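Local coordinates for protein tRNA (guanosine(18)-2'-O)-methyltransferase (Aquifex aeolicus, PDB 1ZJR) that catalyses the S-adenosyl-L-methionine-dependent 2'-O-methylation of guanosine 18 in a subset of tRNA species, at residues R14-L19 and L183-I188; V51-Y56 and W77-K82; V101-S106 and L123-E128. All blocks are in the same frame, centred on the assembly; numbering follows the deposited sequence.

Interaction 1 (R14-L19 and L183-I188); sequences RLREVL and LSEEEI
R16 and E185 are brought together by one chain extended as far as NE and one bent at chi2. R16 has CG anti to its backbone N (chi1 -170°), whereas E185 turns at chi2 (62°), and the two side chains cross at about a right angle. They form a salt bridge in which R16 NH2 donates to E185 OE2 over 2.6 Å, with an N-H...O angle of 170°. E185 OE1 is equally close to R16 NH2, so that nitrogen faces both carboxylate oxygens. OE2 lies almost in the guanidinium plane, although the carboxylate itself is strongly inclined to it. E185 OE2 also has Q189 NE2 as a hydrogen-bond partner, which would help to fix the carboxylate.

Beside the salt bridge, aliphatic side chains pack. I188 CG2 lies 3.6 Å from R16 NH1, approaching the guanidinium obliquely, and 4.2 Å from L19 CD1. The L19 and I188 side chains pass antiparallel, and L19 CD1 is 3.9 Å from I188 O. Toward the loop, L19 CD2 meets L183 CD1 at 4.2 Å. A water can donate to L19 O at 2.8 Å and accepts from L183 N at 3.1 Å, linking the last turn of helix 7-19 to the residues leading into helix 185-200.

The start of the second helix is set by S184 at the N-cap: S184 N donates to E187 OE1, and E187 N returns a weak bond to S184 OG. This reciprocal pair is a capping box, and the contact as a whole is a helix-helix packing that joins the first and last helices of the modelled chain.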
loop_
_atom_site.group_PDB
_atom_site.type_symbol
_atom_site.label_atom_id
_atom_site.label_comp_id
_atom_site.label_asym_id
_atom_site.label_seq_id
_atom_site.Cartn_x
_atom_site.Cartn_y
_atom_site.Cartn_z
ATOM N N ARG A 14 12.270 10.553 -14.774
ATOM C CA ARG A 14 10.880 10.321 -14.423
ATOM C C ARG A 14 10.783 9.671 -13.047
ATOM O O ARG A 14 9.878 9.973 -12.269
ATOM C CB ARG A 14 10.231 9.432 -15.487
ATOM C CG ARG A 14 8.715 9.450 -15.487
ATOM C CD ARG A 14 8.188 9.055 -16.856
ATOM N NE ARG A 14 8.724 9.936 -17.892
ATOM C CZ ARG A 14 8.452 9.829 -19.189
ATOM N NH1 ARG A 14 7.645 8.870 -19.626
ATOM N NH2 ARG A 14 8.989 10.683 -20.050
ATOM N N LEU A 15 11.729 8.787 -12.749
ATOM C CA LEU A 15 11.757 8.094 -11.468
ATOM C C LEU A 15 11.940 9.135 -10.366
ATOM O O LEU A 15 11.322 9.058 -9.309
ATOM C CB LEU A 15 12.921 7.096 -11.432
ATOM C CG LEU A 15 12.842 5.871 -10.511
ATOM C CD1 LEU A 15 14.249 5.323 -10.301
ATOM C CD2 LEU A 15 12.217 6.226 -9.172
ATOM N N ARG A 16 12.798 10.114 -10.627
ATOM C CA ARG A 16 13.061 11.166 -9.660
ATOM C C ARG A 16 11.790 11.958 -9.357
ATOM O O ARG A 16 11.476 12.227 -8.200
ATOM C CB ARG A 16 14.149 12.102 -10.190
ATOM C CG ARG A 16 14.642 13.070 -9.149
ATOM C CD ARG A 16 15.795 13.916 -9.653
ATOM N NE ARG A 16 16.299 14.752 -8.574
ATOM C CZ ARG A 16 17.120 14.333 -7.618
ATOM N NH1 ARG A 16 17.552 13.082 -7.604
ATOM N NH2 ARG A 16 17.492 15.167 -6.660
ATOM N N GLU A 17 11.062 12.332 -10.403
ATOM C CA GLU A 17 9.817 13.078 -10.236
ATOM C C GLU A 17 8.837 12.252 -9.407
ATOM O O GLU A 17 8.131 12.775 -8.543
ATOM C CB GLU A 17 9.208 13.382 -11.605
ATOM C CG GLU A 17 10.084 14.267 -12.473
ATOM C CD GLU A 17 9.616 14.315 -13.914
ATOM O OE1 GLU A 17 10.143 15.151 -14.678
ATOM O OE2 GLU A 17 8.730 13.512 -14.283
ATOM N N VAL A 18 8.799 10.954 -9.676
ATOM C CA VAL A 18 7.918 10.058 -8.943
ATOM C C VAL A 18 8.349 9.990 -7.483
ATOM O O VAL A 18 7.518 10.080 -6.582
ATOM C CB VAL A 18 7.929 8.637 -9.568
ATOM C CG1 VAL A 18 7.223 7.650 -8.652
ATOM C CG2 VAL A 18 7.243 8.671 -10.933
ATOM N N LEU A 19 9.648 9.834 -7.243
ATOM C CA LEU A 19 10.136 9.759 -5.871
ATOM C C LEU A 19 9.859 11.051 -5.099
ATOM O O LEU A 19 9.646 11.024 -3.887
ATOM C CB LEU A 19 11.636 9.432 -5.858
ATOM C CG LEU A 19 11.992 8.004 -6.289
ATOM C CD1 LEU A 19 13.510 7.825 -6.316
ATOM C CD2 LEU A 19 11.356 7.014 -5.323
ATOM N N LEU A 183 10.499 12.360 1.111
ATOM C CA LEU A 183 11.800 11.695 1.121
ATOM C C LEU A 183 12.866 12.782 1.017
ATOM O O LEU A 183 12.678 13.760 0.302
ATOM C CB LEU A 183 11.947 10.769 -0.088
ATOM C CG LEU A 183 11.102 9.496 -0.153
ATOM C CD1 LEU A 183 11.260 8.866 -1.534
ATOM C CD2 LEU A 183 11.529 8.529 0.948
ATOM N N SER A 184 13.983 12.603 1.713
ATOM C CA SER A 184 15.073 13.572 1.658
ATOM C C SER A 184 15.883 13.299 0.397
ATOM O O SER A 184 15.757 12.232 -0.205
ATOM C CB SER A 184 15.975 13.428 2.885
ATOM O OG SER A 184 16.582 12.145 2.913
ATOM N N GLU A 185 16.707 14.261 -0.009
ATOM C CA GLU A 185 17.534 14.085 -1.197
ATOM C C GLU A 185 18.464 12.876 -1.043
ATOM O O GLU A 185 18.750 12.187 -2.024
ATOM C CB GLU A 185 18.369 15.343 -1.456
ATOM C CG GLU A 185 19.326 15.245 -2.639
ATOM C CD GLU A 185 18.624 15.012 -3.965
ATOM O OE1 GLU A 185 17.416 15.313 -4.072
ATOM O OE2 GLU A 185 19.286 14.539 -4.909
ATOM N N GLU A 186 18.945 12.628 0.176
ATOM C CA GLU A 186 19.838 11.486 0.408
ATOM C C GLU A 186 19.099 10.190 0.080
ATOM O O GLU A 186 19.632 9.297 -0.589
ATOM C CB GLU A 186 20.302 11.426 1.871
ATOM C CG GLU A 186 21.248 12.543 2.328
ATOM C CD GLU A 186 20.521 13.709 2.970
ATOM O OE1 GLU A 186 21.052 14.266 3.955
ATOM O OE2 GLU A 186 19.426 14.075 2.490
ATOM N N GLU A 187 17.868 10.100 0.568
ATOM C CA GLU A 187 17.027 8.928 0.360
ATOM C C GLU A 187 16.641 8.766 -1.110
ATOM O O GLU A 187 16.609 7.648 -1.642
ATOM C CB GLU A 187 15.790 9.044 1.254
ATOM C CG GLU A 187 16.136 8.888 2.738
ATOM C CD GLU A 187 15.142 9.556 3.675
ATOM O OE1 GLU A 187 14.037 9.919 3.228
ATOM O OE2 GLU A 187 15.468 9.709 4.872
ATOM N N ILE A 188 16.356 9.882 -1.770
ATOM C CA ILE A 188 16.003 9.859 -3.180
ATOM C C ILE A 188 17.199 9.367 -3.994
ATOM O O ILE A 188 17.064 8.497 -4.852
ATOM C CB ILE A 188 15.589 11.266 -3.672
ATOM C CG1 ILE A 188 14.246 11.658 -3.044
ATOM C CG2 ILE A 188 15.512 11.292 -5.193
ATOM C CD1 ILE A 188 13.760 13.055 -3.442
HETATM O O HOH W 1 8.735 12.107 -1.472
#

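Interaction 2 (V51-Y56 and W77-K82); sequences VLYLYY and WVFIEK
The backbone groups of L52, L54 and Y56 bond to those of F79 and E81 in the most regular part of this contact, where four hydrogen bonds alternate between the strands. F79 N donates to L52 O and L54 N to F79 O, both at 2.8 Å, the latter with an N-H...O angle of 174°; E81 N to L54 O and Y56 N to E81 O continue the series. Close packing extends to the side chains. L52 CD1 lies 3.8 Å from F79 CD1, and the Y53 and F79 rings run alongside each other with planes at 21° but centroids 5.7 Å apart, slid so that little of one ring covers the other. On the side of L54, V78 CG1 meets L54 CB, while helix 36-49 packs on L54 through F39, V43 and C46. Y56 has CG between its backbone N and carbonyl carbon (chi1 75°), which swings the ring across the neighbouring strand. There K82 CA meets its face, 3.9 Å from the centroid of the Y56 ring, a CH-pi contact, and Y56 CZ lies 3.5 Å from K82 CB. Y56 OH is hydrogen-bonded to K62 O.

The bridges pair Y53 with F79, L54 with I80, Y55 with E81 and Y56 with K82, all parallel. They belong to the beta-alpha-beta unit of strand 51-57, helix 68-71 and strand 79-82, in which 79-82 is the outermost strand of the parallel sheet within this chain and 51-57 continues it toward strand 26-31.

The loose, solvent side is on the sheet face that carries Y53, Y55 and F79. There the exposed E81 runs alongside Y55, its OE2 at the ring edge 3.5 Å from Y55 CE2. A water donates to E81 OE1 over 2.7 Å and hydrogen-bonds to Y55 OH at 3.0 Å.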
loop_
_atom_site.group_PDB
_atom_site.type_symbol
_atom_site.label_atom_id
_atom_site.label_comp_id
_atom_site.label_asym_id
_atom_site.label_seq_id
_atom_site.Cartn_x
_atom_site.Cartn_y
_atom_site.Cartn_z
ATOM N N VAL A 51 2.311 5.485 -2.917
ATOM C CA VAL A 51 2.754 4.560 -1.884
ATOM C C VAL A 51 4.120 4.023 -2.294
ATOM O O VAL A 51 4.318 3.606 -3.442
ATOM C CB VAL A 51 1.771 3.381 -1.704
ATOM C CG1 VAL A 51 2.409 2.301 -0.821
ATOM C CG2 VAL A 51 0.484 3.878 -1.050
ATOM N N LEU A 52 5.054 4.031 -1.351
ATOM C CA LEU A 52 6.410 3.556 -1.614
ATOM C C LEU A 52 6.674 2.164 -1.045
ATOM O O LEU A 52 7.495 1.420 -1.585
ATOM C CB LEU A 52 7.435 4.533 -1.026
ATOM C CG LEU A 52 8.911 4.160 -1.227
ATOM C CD1 LEU A 52 9.258 4.186 -2.703
ATOM C CD2 LEU A 52 9.791 5.137 -0.459
ATOM N N TYR A 53 5.991 1.814 0.040
ATOM C CA TYR A 53 6.190 0.505 0.660
ATOM C C TYR A 53 4.928 -0.346 0.729
ATOM O O TYR A 53 3.918 0.071 1.308
ATOM C CB TYR A 53 6.744 0.665 2.078
ATOM C CG TYR A 53 8.013 1.480 2.164
ATOM C CD1 TYR A 53 7.975 2.827 2.527
ATOM C CD2 TYR A 53 9.254 0.902 1.892
ATOM C CE1 TYR A 53 9.145 3.581 2.621
ATOM C CE2 TYR A 53 10.433 1.647 1.981
ATOM C CZ TYR A 53 10.370 2.981 2.346
ATOM O OH TYR A 53 11.530 3.715 2.451
ATOM N N LEU A 54 5.006 -1.542 0.151
ATOM C CA LEU A 54 3.897 -2.496 0.150
ATOM C C LEU A 54 4.425 -3.789 0.763
ATOM O O LEU A 54 5.362 -4.389 0.235
ATOM C CB LEU A 54 3.444 -2.796 -1.287
ATOM C CG LEU A 54 2.023 -3.297 -1.610
ATOM C CD1 LEU A 54 2.121 -4.275 -2.761
ATOM C CD2 LEU A 54 1.343 -3.937 -0.423
ATOM N N TYR A 55 3.839 -4.209 1.877
ATOM C CA TYR A 55 4.231 -5.449 2.537
ATOM C C TYR A 55 3.113 -6.440 2.288
ATOM O O TYR A 55 1.968 -6.039 2.078
ATOM C CB TYR A 55 4.387 -5.236 4.041
ATOM C CG TYR A 55 5.528 -4.317 4.406
ATOM C CD1 TYR A 55 5.387 -2.933 4.327
ATOM C CD2 TYR A 55 6.760 -4.835 4.806
ATOM C CE1 TYR A 55 6.444 -2.084 4.636
ATOM C CE2 TYR A 55 7.827 -3.992 5.122
ATOM C CZ TYR A 55 7.661 -2.619 5.032
ATOM O OH TYR A 55 8.708 -1.778 5.331
ATOM N N TYR A 56 3.433 -7.728 2.303
ATOM C CA TYR A 56 2.403 -8.730 2.077
ATOM C C TYR A 56 2.683 -10.038 2.805
ATOM O O TYR A 56 3.833 -10.385 3.078
ATOM C CB TYR A 56 2.238 -8.986 0.576
ATOM C CG TYR A 56 3.339 -9.800 -0.064
ATOM C CD1 TYR A 56 3.232 -11.190 -0.174
ATOM C CD2 TYR A 56 4.480 -9.183 -0.581
ATOM C CE1 TYR A 56 4.228 -11.938 -0.787
ATOM C CE2 TYR A 56 5.481 -9.923 -1.194
ATOM C CZ TYR A 56 5.348 -11.302 -1.298
ATOM O OH TYR A 56 6.326 -12.034 -1.928
ATOM N N TRP A 77 8.683 0.373 -9.179
ATOM C CA TRP A 77 8.905 1.568 -8.370
ATOM C C TRP A 77 8.209 1.605 -7.011
ATOM O O TRP A 77 7.997 2.673 -6.437
ATOM C CB TRP A 77 8.578 2.824 -9.191
ATOM C CG TRP A 77 9.517 3.014 -10.365
ATOM C CD1 TRP A 77 10.551 2.195 -10.729
ATOM C CD2 TRP A 77 9.488 4.070 -11.335
ATOM N NE1 TRP A 77 11.162 2.672 -11.863
ATOM C CE2 TRP A 77 10.531 3.821 -12.258
ATOM C CE3 TRP A 77 8.684 5.201 -11.517
ATOM C CZ2 TRP A 77 10.787 4.661 -13.347
ATOM C CZ3 TRP A 77 8.940 6.038 -12.603
ATOM C CH2 TRP A 77 9.984 5.761 -13.501
ATOM N N VAL A 78 7.866 0.428 -6.502
ATOM C CA VAL A 78 7.258 0.284 -5.186
ATOM C C VAL A 78 8.057 -0.837 -4.524
ATOM O O VAL A 78 8.330 -1.850 -5.169
ATOM C CB VAL A 78 5.769 -0.150 -5.268
ATOM C CG1 VAL A 78 5.244 -0.486 -3.873
ATOM C CG2 VAL A 78 4.925 0.967 -5.880
ATOM N N PHE A 79 8.465 -0.649 -3.270
ATOM C CA PHE A 79 9.211 -1.691 -2.562
ATOM C C PHE A 79 8.193 -2.705 -2.061
ATOM O O PHE A 79 7.308 -2.367 -1.270
ATOM C CB PHE A 79 9.976 -1.132 -1.359
ATOM C CG PHE A 79 11.223 -0.383 -1.719
ATOM C CD1 PHE A 79 11.214 1.004 -1.820
ATOM C CD2 PHE A 79 12.416 -1.065 -1.944
ATOM C CE1 PHE A 79 12.378 1.705 -2.139
ATOM C CE2 PHE A 79 13.581 -0.378 -2.263
ATOM C CZ PHE A 79 13.562 1.015 -2.361
ATOM N N ILE A 80 8.317 -3.940 -2.530
ATOM C CA ILE A 80 7.400 -5.003 -2.143
ATOM C C ILE A 80 8.168 -5.987 -1.263
ATOM O O ILE A 80 9.148 -6.590 -1.698
ATOM C CB ILE A 80 6.841 -5.705 -3.400
ATOM C CG1 ILE A 80 6.232 -4.655 -4.338
ATOM C CG2 ILE A 80 5.783 -6.724 -3.011
ATOM C CD1 ILE A 80 5.797 -5.192 -5.692
ATOM N N GLU A 81 7.722 -6.132 -0.019
ATOM C CA GLU A 81 8.386 -7.008 0.942
ATOM C C GLU A 81 7.473 -8.055 1.570
ATOM O O GLU A 81 6.436 -7.729 2.147
ATOM C CB GLU A 81 9.010 -6.162 2.054
ATOM C CG GLU A 81 9.877 -6.939 3.041
ATOM C CD GLU A 81 10.491 -6.039 4.103
ATOM O OE1 GLU A 81 11.087 -5.005 3.728
ATOM O OE2 GLU A 81 10.382 -6.365 5.308
ATOM N N LYS A 82 7.886 -9.313 1.466
ATOM C CA LYS A 82 7.137 -10.429 2.030
ATOM C C LYS A 82 7.387 -10.467 3.539
ATOM O O LYS A 82 8.510 -10.264 3.992
ATOM C CB LYS A 82 7.599 -11.737 1.370
ATOM C CG LYS A 82 7.024 -13.016 1.975
ATOM C CD LYS A 82 7.487 -14.238 1.182
ATOM C CE LYS A 82 7.243 -15.529 1.943
ATOM N NZ LYS A 82 7.643 -16.729 1.150
HETATM O O HOH W 2 11.295 -3.226 5.728
#

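Interaction 3 (V101-S106 and L123-E128); sequences VATWLS and LVVGNE. With GOL (glycerol), chain C.
T103 CG2 touches V125 CG1 at 4.1 Å where strand 99-103 ends and strand 121-126 nears its end, and a glycerol occupies the place where the strands stop. Its O1 is held from both sides of the contact: T103 OG1 hydrogen-bonds to it at 2.7 Å, and G126 N donates to it over 2.9 Å with an N-H...O angle of 166°. T103 presents OG1 because that atom lies between the backbone N and the carbonyl carbon (chi1 56°). Glycerol O2 donates to G126 O at 2.7 Å, so the NH and the carbonyl of G126 both grip the ligand. The glycerol probably came from the crystallisation liquor.

What positions this first shell is the backbone ladder behind it. V124 N donates to V101 O over 2.8 Å at a nearly straight 177°, and T103 N donates to V124 O over a longer 3.2 Å, the last rung before the strands part. Bridges V101 with L123 and A102 with V124 set the register, and A102 CB packs 4.2 Å from V124 CB.

Farther out, T103, L123 and V125 face helix 157-174, where I164, L165 and T161 touch them, while V124 on the reverse side meets I136 of helix 134-137. Strand 99-103 also bonds to strand 142-145, as A102 pairs with K142 and I144.

T103 is a predicted S-adenosyl-L-methionine site, and its side chain lies about 6 Å from that of I146, another predicted site; the glycerol is also hydrogen-bonded to L155 O, of a third. Polar groups gathered at the carboxyl ends of parallel strands are consistent with the cofactor pocket of the knotted SPOUT methyltransferase fold.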
loop_
_atom_site.group_PDB
_atom_site.type_symbol
_atom_site.label_atom_id
_atom_site.label_comp_id
_atom_site.label_asym_id
_atom_site.label_seq_id
_atom_site.Cartn_x
_atom_site.Cartn_y
_atom_site.Cartn_z
ATOM N N VAL A 101 -4.715 0.850 10.284
ATOM C CA VAL A 101 -6.081 0.929 9.774
ATOM C C VAL A 101 -6.390 -0.357 9.007
ATOM O O VAL A 101 -5.778 -0.639 7.977
ATOM C CB VAL A 101 -6.220 2.151 8.834
ATOM C CG1 VAL A 101 -7.648 2.275 8.307
ATOM C CG2 VAL A 101 -5.818 3.423 9.591
ATOM N N ALA A 102 -7.347 -1.133 9.504
ATOM C CA ALA A 102 -7.673 -2.400 8.865
ATOM C C ALA A 102 -9.112 -2.548 8.402
ATOM O O ALA A 102 -10.047 -2.159 9.095
ATOM C CB ALA A 102 -7.324 -3.545 9.804
ATOM N N THR A 103 -9.284 -3.126 7.217
ATOM C CA THR A 103 -10.618 -3.363 6.681
ATOM C C THR A 103 -11.164 -4.556 7.456
ATOM O O THR A 103 -10.603 -5.652 7.398
ATOM C CB THR A 103 -10.570 -3.736 5.194
ATOM O OG1 THR A 103 -9.709 -4.871 5.025
ATOM C CG2 THR A 103 -10.047 -2.566 4.368
ATOM N N TRP A 104 -12.251 -4.335 8.183
ATOM C CA TRP A 104 -12.872 -5.385 8.989
ATOM C C TRP A 104 -14.375 -5.332 8.737
ATOM O O TRP A 104 -15.031 -4.332 9.038
ATOM C CB TRP A 104 -12.540 -5.142 10.472
ATOM C CG TRP A 104 -13.077 -6.178 11.425
ATOM C CD1 TRP A 104 -14.082 -6.009 12.330
ATOM C CD2 TRP A 104 -12.634 -7.538 11.566
ATOM N NE1 TRP A 104 -14.295 -7.177 13.030
ATOM C CE2 TRP A 104 -13.422 -8.131 12.581
ATOM C CE3 TRP A 104 -11.648 -8.310 10.936
ATOM C CZ2 TRP A 104 -13.256 -9.465 12.980
ATOM C CZ3 TRP A 104 -11.482 -9.638 11.333
ATOM C CH2 TRP A 104 -12.286 -10.200 12.348
ATOM N N LEU A 105 -14.910 -6.405 8.165
ATOM C CA LEU A 105 -16.331 -6.476 7.832
ATOM C C LEU A 105 -17.133 -6.742 9.097
ATOM O O LEU A 105 -17.307 -7.887 9.515
ATOM C CB LEU A 105 -16.565 -7.582 6.794
ATOM C CG LEU A 105 -17.838 -7.527 5.945
ATOM C CD1 LEU A 105 -17.908 -6.196 5.194
ATOM C CD2 LEU A 105 -17.834 -8.691 4.958
ATOM N N SER A 106 -17.616 -5.666 9.704
ATOM C CA SER A 106 -18.379 -5.765 10.936
ATOM C C SER A 106 -19.191 -4.494 11.149
ATOM O O SER A 106 -18.796 -3.413 10.709
ATOM C CB SER A 106 -17.420 -5.975 12.108
ATOM O OG SER A 106 -18.114 -6.060 13.334
ATOM N N LEU A 123 -2.189 0.962 5.961
ATOM C CA LEU A 123 -3.510 0.479 5.569
ATOM C C LEU A 123 -3.412 -1.025 5.324
ATOM O O LEU A 123 -2.645 -1.461 4.468
ATOM C CB LEU A 123 -3.978 1.161 4.275
ATOM C CG LEU A 123 -5.236 0.534 3.654
ATOM C CD1 LEU A 123 -6.419 0.740 4.594
ATOM C CD2 LEU A 123 -5.516 1.154 2.290
ATOM N N VAL A 124 -4.185 -1.813 6.067
ATOM C CA VAL A 124 -4.156 -3.263 5.894
ATOM C C VAL A 124 -5.430 -3.734 5.205
ATOM O O VAL A 124 -6.536 -3.466 5.681
ATOM C CB VAL A 124 -4.038 -4.001 7.254
ATOM C CG1 VAL A 124 -3.733 -5.480 7.019
ATOM C CG2 VAL A 124 -2.951 -3.360 8.109
ATOM N N VAL A 125 -5.265 -4.434 4.083
ATOM C CA VAL A 125 -6.394 -4.956 3.316
ATOM C C VAL A 125 -6.167 -6.453 3.160
ATOM O O VAL A 125 -5.067 -6.941 3.411
ATOM C CB VAL A 125 -6.474 -4.317 1.905
ATOM C CG1 VAL A 125 -6.662 -2.808 2.015
ATOM C CG2 VAL A 125 -5.208 -4.635 1.123
ATOM N N GLY A 126 -7.187 -7.193 2.746
ATOM C CA GLY A 126 -6.967 -8.621 2.591
ATOM C C GLY A 126 -8.162 -9.411 2.118
ATOM O O GLY A 126 -9.242 -8.857 1.924
ATOM N N ASN A 127 -7.954 -10.710 1.932
ATOM C CA ASN A 127 -9.008 -11.609 1.488
ATOM C C ASN A 127 -9.401 -12.656 2.519
ATOM O O ASN A 127 -9.799 -13.762 2.147
ATOM C CB ASN A 127 -8.611 -12.333 0.205
ATOM C CG ASN A 127 -8.897 -11.521 -1.034
ATOM O OD1 ASN A 127 -10.012 -11.028 -1.230
ATOM N ND2 ASN A 127 -7.900 -11.389 -1.889
ATOM N N GLU A 128 -9.268 -12.339 3.803
ATOM C CA GLU A 128 -9.688 -13.291 4.826
ATOM C C GLU A 128 -11.193 -13.071 4.937
ATOM O O GLU A 128 -11.725 -12.121 4.360
ATOM C CB GLU A 128 -8.995 -13.033 6.172
ATOM C CG GLU A 128 -7.477 -13.301 6.179
ATOM C CD GLU A 128 -7.094 -14.759 5.886
ATOM O OE1 GLU A 128 -5.882 -15.058 5.841
ATOM O OE2 GLU A 128 -7.989 -15.608 5.697
HETATM C C1 GOL C . -10.669 -5.081 1.568
HETATM O O1 GOL C . -9.626 -5.610 2.386
HETATM C C2 GOL C . -11.777 -6.176 1.467
HETATM O O2 GOL C . -11.213 -7.361 0.854
HETATM C C3 GOL C . -12.943 -5.665 0.589
HETATM O O3 GOL C . -14.011 -6.612 0.503
#

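From the N terminus, helix 7-19 opens interaction 1, which closes only when residues 183-188 lead into the last helix, so a loop of 163 residues encloses the other two contacts. Inside it, interaction 2 closes first, pairing strand 51-57 with edge strand 79-82; interaction 3 follows in series, pairing strands 99-103 and 121-126 of the same sheet. Their centres are about 17 Å apart and they do not touch. Interactions 1 and 2 do touch: V18 CG2 lies 3.5 Å from W77 CZ3, so helix 7-19 packs on W77, just before edge strand 79-82. Interaction 3 lies on the opposite side of the chain's centre from interaction 1.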